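Local coordinates for protein aminotransferase (Neisseria meningitidis Z2491, PDB 3JTX) that probably transfers amino groups between amino acids and keto acids with the help of a covalently bound pyridoxal phosphate cofactor, at residues A[15-20]-A[353-358]; A[125-130]-A[358-363]; A[154-159]-A[183-188]; A[328-333]-A[370-375]. One frame throughout, in Å; residues are numbered along the deposited sequence. Where two conformers were deposited one is given.

Contact 1 (A[15-20]-A[353-358])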
# COMPACT_ATOMS: atom_id res chain seq x y z
N ALA A 15 19.24 11.10 -6.46
CA ALA A 15 19.87 11.74 -5.31
C ALA A 15 21.38 11.59 -5.30
O ALA A 15 22.08 12.46 -4.80
CB ALA A 15 19.27 11.21 -3.99
N ARG A 16 21.90 10.51 -5.87
CA ARG A 16 23.35 10.24 -5.83
C ARG A 16 24.19 11.18 -6.70
O ARG A 16 25.41 11.27 -6.53
CB ARG A 16 23.65 8.81 -6.23
CG ARG A 16 23.20 7.81 -5.19
CD ARG A 16 23.96 6.52 -5.36
NE ARG A 16 23.36 5.66 -6.38
CZ ARG A 16 23.97 4.62 -6.94
NH1 ARG A 16 25.23 4.31 -6.62
NH2 ARG A 16 23.33 3.90 -7.84
N LEU A 17 23.53 11.85 -7.63
CA LEU A 17 24.18 12.87 -8.41
C LEU A 17 24.80 13.94 -7.48
O LEU A 17 25.92 14.38 -7.71
CB LEU A 17 23.20 13.51 -9.41
CG LEU A 17 23.86 14.32 -10.52
CD1 LEU A 17 24.78 13.41 -11.33
CD2 LEU A 17 22.82 15.03 -11.41
N HIS A 18 24.09 14.29 -6.41
CA HIS A 18 24.50 15.36 -5.51
C HIS A 18 25.86 15.11 -4.87
O HIS A 18 26.75 15.94 -5.00
CB HIS A 18 23.44 15.64 -4.43
CG HIS A 18 23.76 16.84 -3.59
ND1 HIS A 18 23.66 18.13 -4.08
CD2 HIS A 18 24.20 16.95 -2.32
CE1 HIS A 18 24.02 18.98 -3.13
NE2 HIS A 18 24.35 18.29 -2.06
N GLU A 19 26.04 13.96 -4.22
CA GLU A 19 27.34 13.60 -3.62
C GLU A 19 28.45 13.67 -4.68
O GLU A 19 29.53 14.20 -4.42
CB GLU A 19 27.34 12.18 -3.01
CG GLU A 19 26.81 12.05 -1.57
CD GLU A 19 26.66 10.57 -1.11
OE1 GLU A 19 27.38 9.68 -1.65
OE2 GLU A 19 25.84 10.29 -0.22
N ALA A 20 28.16 13.14 -5.86
CA ALA A 20 29.13 13.09 -6.96
C ALA A 20 29.54 14.47 -7.51
O ALA A 20 30.60 14.60 -8.12
CB ALA A 20 28.60 12.22 -8.08
N VAL A 353 22.30 15.53 -15.70
CA VAL A 353 22.03 14.20 -16.28
C VAL A 353 22.52 13.12 -15.32
O VAL A 353 23.31 13.40 -14.43
CB VAL A 353 22.69 14.02 -17.68
CG1 VAL A 353 22.22 15.12 -18.63
CG2 VAL A 353 24.22 13.99 -17.59
N LEU A 354 22.03 11.90 -15.49
CA LEU A 354 22.33 10.81 -14.54
C LEU A 354 23.43 9.87 -15.06
O LEU A 354 23.22 9.19 -16.08
CB LEU A 354 21.07 10.00 -14.26
CG LEU A 354 21.13 9.08 -13.03
CD1 LEU A 354 21.33 9.88 -11.75
CD2 LEU A 354 19.87 8.23 -12.93
N PRO A 355 24.60 9.82 -14.38
CA PRO A 355 25.61 8.84 -14.75
C PRO A 355 25.02 7.43 -14.77
O PRO A 355 24.39 6.98 -13.80
CB PRO A 355 26.66 9.00 -13.64
CG PRO A 355 26.56 10.42 -13.27
CD PRO A 355 25.09 10.69 -13.30
N GLY A 356 25.20 6.74 -15.89
CA GLY A 356 24.58 5.42 -16.08
C GLY A 356 25.02 4.40 -15.05
O GLY A 356 24.26 3.49 -14.70
N ARG A 357 26.24 4.54 -14.54
CA ARG A 357 26.76 3.62 -13.52
C ARG A 357 25.86 3.60 -12.28
O ARG A 357 25.80 2.59 -11.55
CB ARG A 357 28.22 3.96 -13.17
CG ARG A 357 28.40 5.23 -12.36
CD ARG A 357 29.87 5.61 -12.25
NE ARG A 357 30.43 5.90 -13.56
CZ ARG A 357 31.72 6.10 -13.81
NH1 ARG A 357 32.61 6.05 -12.83
NH2 ARG A 357 32.11 6.38 -15.05
N PHE A 358 25.13 4.68 -12.05
CA PHE A 358 24.24 4.76 -10.89
C PHE A 358 22.97 3.91 -11.01
O PHE A 358 22.26 3.73 -10.00
CB PHE A 358 23.86 6.22 -10.59
CG PHE A 358 25.03 7.09 -10.13
CD1 PHE A 358 26.23 6.55 -9.69
CD2 PHE A 358 24.90 8.47 -10.12
CE1 PHE A 358 27.28 7.38 -9.25
CE2 PHE A 358 25.95 9.30 -9.70
CZ PHE A 358 27.13 8.76 -9.27
O HOH W 1 25.55 1.65 -8.45
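Phe358 and Arg16 form the middle of a contact in which helix 13-20, near the N-terminus, packs against an edge strand, 354-355, and the short 3-10 turn after it, in what is probably the small domain of a fold-type I aminotransferase. The apolar part is a sandwich. The Phe358 ring has Arg16 CB 4.1 Å above one face and Pro355 CB over the opposite face, while Ala20 CB touches its edge at CZ (3.9 Å). One helical turn thus supplies two of the ring's neighbours. Ala20 also packs on Leu339 of helix 338-349.

The polar part lies beyond CB of Arg16. Its chain bends at chi3 (-84°), which turns NE; the guanidinium beyond has Phe358 CB over one face, its plane 35° from that of the ring. A water in the guanidinium plane accepts from Arg16 NH2 (3.2 Å) and donates to Arg357 O, linking the Arg16 side chain to the 3-10 turn backbone. The direct approach of NH2 to Phe358 O is too short and badly angled to be trusted.

Leu17 packs tightly. CD1 meets Pro355 CD at 3.4 Å, and CD1 and CD2 both lie against Val353 O, a buried carbonyl oxygen without a polar partner.

Contact 2 (A[125-130]-A[358-363])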
# COMPACT_ATOMS: atom_id res chain seq x y z
N SER A 125 17.07 -9.94 -12.93
CA SER A 125 16.72 -8.58 -13.32
C SER A 125 17.57 -8.12 -14.50
O SER A 125 18.70 -8.55 -14.64
CB SER A 125 16.97 -7.61 -12.14
OG SER A 125 16.87 -6.24 -12.55
N PRO A 126 17.03 -7.21 -15.34
CA PRO A 126 17.92 -6.57 -16.30
C PRO A 126 18.96 -5.73 -15.56
O PRO A 126 18.79 -5.41 -14.37
CB PRO A 126 16.97 -5.69 -17.11
CG PRO A 126 15.87 -5.38 -16.15
CD PRO A 126 15.66 -6.66 -15.42
N ASN A 127 20.04 -5.40 -16.28
CA ASN A 127 21.11 -4.54 -15.75
C ASN A 127 21.63 -3.68 -16.90
O ASN A 127 22.20 -4.23 -17.85
CB ASN A 127 22.21 -5.39 -15.16
CG ASN A 127 23.18 -4.61 -14.29
OD1 ASN A 127 22.81 -3.62 -13.65
ND2 ASN A 127 24.43 -5.09 -14.23
N PRO A 128 21.43 -2.34 -16.84
CA PRO A 128 20.86 -1.52 -15.76
C PRO A 128 19.45 -1.91 -15.31
O PRO A 128 18.65 -2.43 -16.12
CB PRO A 128 20.86 -0.10 -16.35
CG PRO A 128 21.88 -0.11 -17.40
CD PRO A 128 21.82 -1.51 -17.99
N PHE A 129 19.15 -1.64 -14.04
CA PHE A 129 17.91 -2.09 -13.41
C PHE A 129 17.11 -0.93 -12.81
O PHE A 129 17.61 0.18 -12.67
CB PHE A 129 18.21 -3.15 -12.33
CG PHE A 129 19.04 -2.65 -11.17
CD1 PHE A 129 20.43 -2.64 -11.24
CD2 PHE A 129 18.43 -2.23 -9.99
CE1 PHE A 129 21.19 -2.18 -10.18
CE2 PHE A 129 19.19 -1.78 -8.92
CZ PHE A 129 20.58 -1.75 -9.02
N TYR A 130 15.85 -1.21 -12.49
CA TYR A 130 15.01 -0.29 -11.73
C TYR A 130 15.09 -0.69 -10.28
O TYR A 130 14.92 -1.86 -9.93
CB TYR A 130 13.56 -0.36 -12.24
CG TYR A 130 12.55 0.55 -11.55
CD1 TYR A 130 12.71 1.93 -11.53
CD2 TYR A 130 11.40 0.01 -10.97
CE1 TYR A 130 11.74 2.76 -10.93
CE2 TYR A 130 10.43 0.84 -10.37
CZ TYR A 130 10.60 2.19 -10.34
OH TYR A 130 9.63 2.99 -9.72
N PHE A 358 25.13 4.68 -12.05
CA PHE A 358 24.24 4.76 -10.89
C PHE A 358 22.97 3.91 -11.01
O PHE A 358 22.26 3.73 -10.00
CB PHE A 358 23.86 6.22 -10.59
CG PHE A 358 25.03 7.09 -10.13
CD1 PHE A 358 26.23 6.55 -9.69
CD2 PHE A 358 24.90 8.47 -10.12
CE1 PHE A 358 27.28 7.38 -9.25
CE2 PHE A 358 25.95 9.30 -9.70
CZ PHE A 358 27.13 8.76 -9.27
N LEU A 359 22.67 3.42 -12.22
CA LEU A 359 21.49 2.59 -12.47
C LEU A 359 21.83 1.11 -12.64
O LEU A 359 20.96 0.30 -13.00
CB LEU A 359 20.77 3.08 -13.75
CG LEU A 359 20.27 4.52 -13.73
CD1 LEU A 359 19.65 4.92 -15.07
CD2 LEU A 359 19.25 4.66 -12.61
N ALA A 360 23.10 0.76 -12.39
CA ALA A 360 23.59 -0.58 -12.69
C ALA A 360 24.48 -1.13 -11.58
O ALA A 360 25.05 -0.38 -10.78
CB ALA A 360 24.34 -0.56 -14.00
N ARG A 361 24.57 -2.45 -11.54
CA ARG A 361 25.57 -3.14 -10.76
C ARG A 361 26.68 -3.73 -11.63
O ARG A 361 26.47 -4.12 -12.77
CB ARG A 361 24.94 -4.26 -9.92
CG ARG A 361 25.81 -4.54 -8.71
CD ARG A 361 25.36 -5.64 -7.89
NE ARG A 361 24.22 -5.32 -7.04
CZ ARG A 361 23.71 -6.20 -6.19
NH1 ARG A 361 24.26 -7.41 -6.10
NH2 ARG A 361 22.66 -5.90 -5.44
N ASP A 362 27.88 -3.74 -11.06
CA ASP A 362 29.03 -4.41 -11.69
C ASP A 362 28.90 -5.95 -11.75
O ASP A 362 28.40 -6.60 -10.84
CB ASP A 362 30.34 -3.98 -11.01
CG ASP A 362 31.37 -3.47 -11.99
OD1 ASP A 362 31.76 -4.21 -12.93
OD2 ASP A 362 31.79 -2.31 -11.83
N THR A 363 29.35 -6.52 -12.87
CA THR A 363 29.27 -7.97 -13.08
C THR A 363 30.58 -8.52 -13.65
O THR A 363 31.50 -7.76 -13.97
CB THR A 363 28.13 -8.35 -14.07
OG1 THR A 363 28.51 -8.00 -15.41
CG2 THR A 363 26.81 -7.66 -13.68
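Pro128 and Ala360 bring their CA atoms to 4.2 Å where the end of strand 122-127, turned by a cis peptide bond before Pro128, meets the loop that follows a 3-10 turn. A backbone bond from Phe129 N to Leu359 O (2.8 Å) fastens this crossing.

Beside it, the Asn127 amide bonds to both N and O of Arg361, as a residue does in an antiparallel hydrogen-bonded pair. CG stands anti to the backbone N (chi1 -165°). OD1 receives Arg361 N at 3.0 Å, in the carbonyl plane and on a lone pair, and ND2 gives a nearly straight bond (169°) to Arg361 O at 2.7 Å, which lies in the amide plane. ND2 also meets Thr363 CG2 tip to tip (3.5 Å) and donates to Asn148 OD1; Thr363 OG1 is itself bonded to Asn148. Phe129 turns the edge of its ring to this pair, CE1 lying 3.7 Å from Arg361 N, and Pro128 CB packs on Leu359 CB.

Arg361 sends its guanidinium elsewhere, to a salt bridge with Glu134 on helix 131-139. A flip of the Asn127 amide would set acceptor against acceptor and donor against donor, and the bond to Asn148 OD1 favours the same orientation; the pairing probably holds the 358-363 loop against the mixed, largely parallel sheet of the large domain.

Contact 3 (A[154-159]-A[183-188])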
# COMPACT_ATOMS: atom_id res chain seq x y z
N PHE A 154 20.25 -3.39 -26.50
CA PHE A 154 20.00 -3.30 -25.06
C PHE A 154 18.98 -4.33 -24.54
O PHE A 154 18.42 -4.15 -23.47
CB PHE A 154 19.62 -1.86 -24.64
CG PHE A 154 20.61 -0.83 -25.07
CD1 PHE A 154 21.76 -0.61 -24.34
CD2 PHE A 154 20.41 -0.10 -26.23
CE1 PHE A 154 22.70 0.32 -24.75
CE2 PHE A 154 21.34 0.85 -26.65
CZ PHE A 154 22.48 1.06 -25.91
N ASN A 155 18.78 -5.43 -25.29
CA ASN A 155 18.00 -6.56 -24.77
C ASN A 155 18.84 -7.31 -23.73
O ASN A 155 20.06 -7.29 -23.81
CB ASN A 155 17.61 -7.53 -25.88
CG ASN A 155 16.75 -6.88 -26.95
OD1 ASN A 155 16.88 -7.19 -28.14
ND2 ASN A 155 15.88 -5.97 -26.55
N PRO A 156 18.18 -7.98 -22.76
CA PRO A 156 18.90 -8.74 -21.72
C PRO A 156 19.69 -9.93 -22.25
O PRO A 156 19.19 -10.65 -23.10
CB PRO A 156 17.78 -9.24 -20.80
CG PRO A 156 16.56 -8.47 -21.17
CD PRO A 156 16.72 -8.08 -22.60
N ASP A 157 20.90 -10.12 -21.74
CA ASP A 157 21.75 -11.25 -22.11
C ASP A 157 21.57 -12.39 -21.10
O ASP A 157 22.28 -12.49 -20.10
CB ASP A 157 23.22 -10.83 -22.17
CG ASP A 157 24.13 -11.91 -22.73
OD1 ASP A 157 23.67 -13.04 -22.95
OD2 ASP A 157 25.32 -11.62 -22.95
N TRP A 158 20.62 -13.26 -21.40
CA TRP A 158 20.23 -14.32 -20.47
C TRP A 158 21.30 -15.40 -20.28
O TRP A 158 21.30 -16.07 -19.25
CB TRP A 158 18.94 -14.99 -20.92
CG TRP A 158 17.78 -14.05 -21.14
CD1 TRP A 158 17.21 -13.75 -22.33
CD2 TRP A 158 17.05 -13.32 -20.15
NE1 TRP A 158 16.17 -12.87 -22.16
CE2 TRP A 158 16.05 -12.59 -20.82
CE3 TRP A 158 17.14 -13.20 -18.76
CZ2 TRP A 158 15.14 -11.76 -20.16
CZ3 TRP A 158 16.24 -12.38 -18.10
CH2 TRP A 158 15.26 -11.67 -18.80
N ARG A 159 22.21 -15.56 -21.24
CA ARG A 159 23.15 -16.68 -21.19
C ARG A 159 24.27 -16.45 -20.17
O ARG A 159 24.96 -17.39 -19.81
CB ARG A 159 23.72 -16.99 -22.58
CG ARG A 159 24.87 -16.10 -23.03
CD ARG A 159 25.25 -16.35 -24.49
NE ARG A 159 26.15 -15.31 -24.98
CZ ARG A 159 25.79 -14.10 -25.40
NH1 ARG A 159 24.51 -13.74 -25.42
NH2 ARG A 159 26.71 -13.23 -25.82
N SER A 183 14.52 0.49 -24.70
CA SER A 183 14.38 -0.69 -25.54
C SER A 183 13.06 -1.39 -25.27
O SER A 183 12.65 -1.56 -24.11
CB SER A 183 15.50 -1.69 -25.27
OG SER A 183 15.30 -2.87 -26.06
N VAL A 184 12.41 -1.82 -26.35
CA VAL A 184 11.19 -2.62 -26.25
C VAL A 184 11.55 -4.06 -26.62
O VAL A 184 12.01 -4.33 -27.74
CB VAL A 184 10.08 -2.05 -27.17
CG1 VAL A 184 8.87 -2.98 -27.25
CG2 VAL A 184 9.65 -0.65 -26.67
N LEU A 185 11.36 -4.99 -25.69
CA LEU A 185 11.67 -6.39 -25.95
C LEU A 185 10.78 -6.85 -27.12
O LEU A 185 9.57 -6.61 -27.14
CB LEU A 185 11.42 -7.25 -24.71
CG LEU A 185 11.99 -8.66 -24.76
CD1 LEU A 185 13.52 -8.64 -24.89
CD2 LEU A 185 11.55 -9.49 -23.57
N ASP A 186 11.39 -7.50 -28.11
CA ASP A 186 10.66 -7.82 -29.32
C ASP A 186 10.20 -9.28 -29.34
O ASP A 186 10.34 -9.98 -28.35
CB ASP A 186 11.49 -7.43 -30.53
CG ASP A 186 12.82 -8.17 -30.63
OD1 ASP A 186 13.10 -9.09 -29.83
OD2 ASP A 186 13.61 -7.78 -31.52
N LEU A 187 9.62 -9.73 -30.44
CA LEU A 187 9.15 -11.11 -30.48
C LEU A 187 10.26 -12.15 -30.26
O LEU A 187 10.03 -13.15 -29.58
CB LEU A 187 8.39 -11.41 -31.77
CG LEU A 187 6.96 -10.86 -31.84
CD1 LEU A 187 6.44 -11.04 -33.27
CD2 LEU A 187 6.00 -11.54 -30.80
N ASP A 188 11.45 -11.92 -30.81
CA ASP A 188 12.56 -12.86 -30.61
C ASP A 188 12.97 -12.90 -29.14
O ASP A 188 13.21 -13.98 -28.59
CB ASP A 188 13.76 -12.49 -31.47
CG ASP A 188 13.42 -12.47 -32.92
OD1 ASP A 188 13.38 -13.57 -33.53
OD2 ASP A 188 13.16 -11.36 -33.43
O HOH W 2 14.85 -5.15 -24.18
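Asn155 reaches across to Ser183 and Leu185 where two loops of the large domain meet: the one after strand 143-148, and the connection from strand 169-175 to helix 187-200. That connection belongs to a beta-alpha-beta crossover, whose second strand, 203-207, runs parallel to the first.

From CB, the Asn155 side chain sets out with CG anti to the carbonyl carbon (chi1 -60°). The amide branches from there. OD1 is hydrogen-bonded to a residue flanking the segments, whereas ND2 points at the other loop. ND2 donates to a water at 2.7 Å, and the same water lies 3.0 Å from Ser183 OG, bridging the two side chains. ND2 also comes within 3.2 Å of Ser183 OG itself, but the angle is too poor for a hydrogen bond, so the water makes the polar link. The hydroxyl's main partner is Ser153 O. ND2 also lies 3.9 Å from Leu185 CD1, a plain van der Waals contact.

Ser183 CB packs on Phe154 CB (4.2 Å), and Trp158 settles on helix 187-200 through Val193 and Leu196. Asp186 N-caps that helix through OD1, bonded to Gly189 N. Leu185 CD1, which meets the amide, also lies 4.0 Å from Pro156 CD.

Contact 4 (A[328-333]-A[370-375])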
# COMPACT_ATOMS: atom_id res chain seq x y z
N TYR A 328 13.23 8.64 -22.24
CA TYR A 328 14.68 8.70 -21.98
C TYR A 328 15.50 8.64 -23.25
O TYR A 328 15.11 7.98 -24.22
CB TYR A 328 15.11 7.55 -21.07
CG TYR A 328 14.39 7.55 -19.76
CD1 TYR A 328 14.63 8.54 -18.80
CD2 TYR A 328 13.45 6.57 -19.48
CE1 TYR A 328 13.94 8.53 -17.58
CE2 TYR A 328 12.76 6.56 -18.27
CZ TYR A 328 13.01 7.52 -17.33
OH TYR A 328 12.28 7.50 -16.15
N ILE A 329 16.62 9.37 -23.23
CA ILE A 329 17.70 9.15 -24.17
C ILE A 329 18.85 8.54 -23.33
O ILE A 329 19.29 9.11 -22.33
CB ILE A 329 18.18 10.46 -24.81
CG1 ILE A 329 17.06 11.10 -25.64
CG2 ILE A 329 19.39 10.21 -25.68
CD1 ILE A 329 17.46 12.42 -26.27
N TRP A 330 19.30 7.35 -23.73
CA TRP A 330 20.43 6.66 -23.09
C TRP A 330 21.65 7.02 -23.93
O TRP A 330 21.99 6.33 -24.90
CB TRP A 330 20.11 5.15 -23.05
CG TRP A 330 21.03 4.19 -22.34
CD1 TRP A 330 21.53 3.01 -22.86
CD2 TRP A 330 21.47 4.23 -20.98
NE1 TRP A 330 22.27 2.34 -21.92
CE2 TRP A 330 22.26 3.07 -20.76
CE3 TRP A 330 21.29 5.13 -19.92
CZ2 TRP A 330 22.88 2.80 -19.53
CZ3 TRP A 330 21.92 4.87 -18.70
CH2 TRP A 330 22.68 3.71 -18.51
N LEU A 331 22.30 8.11 -23.57
CA LEU A 331 23.31 8.73 -24.41
C LEU A 331 24.71 8.14 -24.19
O LEU A 331 25.26 8.18 -23.08
CB LEU A 331 23.34 10.24 -24.17
CG LEU A 331 24.30 11.01 -25.09
CD1 LEU A 331 23.79 10.96 -26.54
CD2 LEU A 331 24.49 12.46 -24.63
N LYS A 332 25.28 7.59 -25.26
CA LYS A 332 26.65 7.08 -25.23
C LYS A 332 27.63 8.24 -25.11
O LYS A 332 27.64 9.16 -25.94
CB LYS A 332 26.94 6.25 -26.50
CG LYS A 332 28.28 5.50 -26.48
CD LYS A 332 28.50 4.71 -27.78
CE LYS A 332 29.98 4.43 -28.05
NZ LYS A 332 30.22 3.63 -29.30
N VAL A 333 28.45 8.20 -24.06
CA VAL A 333 29.45 9.20 -23.78
C VAL A 333 30.70 8.92 -24.63
O VAL A 333 31.30 7.84 -24.51
CB VAL A 333 29.83 9.19 -22.28
CG1 VAL A 333 31.00 10.15 -22.00
CG2 VAL A 333 28.59 9.52 -21.43
N GLU A 370 28.07 2.03 -17.15
CA GLU A 370 29.23 2.88 -17.41
C GLU A 370 29.30 3.27 -18.88
O GLU A 370 29.02 2.45 -19.76
CB GLU A 370 30.53 2.17 -17.06
CG GLU A 370 30.84 2.12 -15.59
CD GLU A 370 32.23 1.55 -15.31
OE1 GLU A 370 33.03 1.40 -16.26
OE2 GLU A 370 32.51 1.24 -14.13
N GLY A 371 29.67 4.52 -19.15
CA GLY A 371 29.81 4.98 -20.52
C GLY A 371 28.54 5.55 -21.13
O GLY A 371 28.54 5.93 -22.31
N TYR A 372 27.48 5.63 -20.33
CA TYR A 372 26.19 6.21 -20.73
C TYR A 372 25.70 7.16 -19.68
O TYR A 372 26.03 7.00 -18.52
CB TYR A 372 25.14 5.10 -20.88
CG TYR A 372 25.39 4.23 -22.08
CD1 TYR A 372 24.83 4.54 -23.32
CD2 TYR A 372 26.20 3.11 -21.99
CE1 TYR A 372 25.07 3.75 -24.43
CE2 TYR A 372 26.44 2.30 -23.11
CZ TYR A 372 25.88 2.64 -24.32
OH TYR A 372 26.13 1.86 -25.44
N VAL A 373 24.90 8.16 -20.09
CA VAL A 373 24.11 8.95 -19.17
C VAL A 373 22.65 8.85 -19.55
O VAL A 373 22.30 8.80 -20.74
CB VAL A 373 24.56 10.45 -19.11
CG1 VAL A 373 25.96 10.57 -18.56
CG2 VAL A 373 24.43 11.16 -20.50
N ARG A 374 21.78 8.80 -18.55
CA ARG A 374 20.36 8.89 -18.80
C ARG A 374 19.92 10.36 -18.82
O ARG A 374 20.19 11.12 -17.90
CB ARG A 374 19.55 8.10 -17.76
CG ARG A 374 18.12 7.89 -18.20
CD ARG A 374 17.29 7.33 -17.10
NE ARG A 374 17.11 8.24 -15.99
CZ ARG A 374 16.50 7.92 -14.85
NH1 ARG A 374 15.98 6.71 -14.68
NH2 ARG A 374 16.38 8.82 -13.89
N ILE A 375 19.24 10.74 -19.90
CA ILE A 375 18.62 12.06 -20.05
C ILE A 375 17.12 11.85 -20.19
O ILE A 375 16.69 11.08 -21.05
CB ILE A 375 19.15 12.77 -21.34
CG1 ILE A 375 20.65 13.03 -21.23
CG2 ILE A 375 18.45 14.07 -21.59
CD1 ILE A 375 21.33 13.35 -22.59
O HOH W 3 30.46 4.82 -23.67
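Trp330 and Tyr372 overlap as an offset stack. The five-membered ring of the indole and the phenol ring have centroids 4.2 Å apart and planes 6° from parallel. Trp330 NE1 lies over the Tyr372 face, and Tyr372 CB sits over the six-membered ring in a CH-pi contact, 3.5 Å from its centroid. Phe154 meets the indole edge-to-face.

On the same side of the sheet, Arg374 passes Tyr328, its CD 3.4 Å from CD1 of the ring, while Tyr328 CE1 covers one face of the guanidinium. NH1 and NH2 bond to Asn179 OD1 and His36 O, and NH2 makes a salt bridge to a bound MES, probably from the crystallisation liquor, consistent with the arginine that grips the substrate carboxylate in related aminotransferases.

The backbones are an edge strand and the middle strand of a three-stranded antiparallel sheet in the small domain. Ile329 pairs with Ile375 and Leu331 with Val373 through two hydrogen bonds each, and Val333 N donates to Gly371 O (2.9 Å), which also accepts a water at 2.6 Å.

On the other face, Leu331 CD2 meets Ile375 CD1 at 3.9 Å, Leu331 and Val373 pack on Phe341 of helix 338-349, and Ile329 on helix 294-314.

In the fold
Contact 4 is the buried one, a sheet pairing with extensive backbone bonding and aromatic stacking; the other three are partly buried and rely on fewer interactions. Contacts 1 and 4 share a sheet, since Gly356 N and Leu354 O pair with Tyr372 O and Arg374 N. Contacts 1 and 2 share Phe358, so the segment that packs on helix 13-20 runs straight on to the mixed sheet of the large domain. There an amide pairs with backbone atoms, while in contact 3 a water makes the polar link, and contact 1 pairs a water bridge with apolar packing. Pro128 of contact 2 and Phe154 of contact 3 both pack on Trp330, but contacts 2 and 3 do not touch.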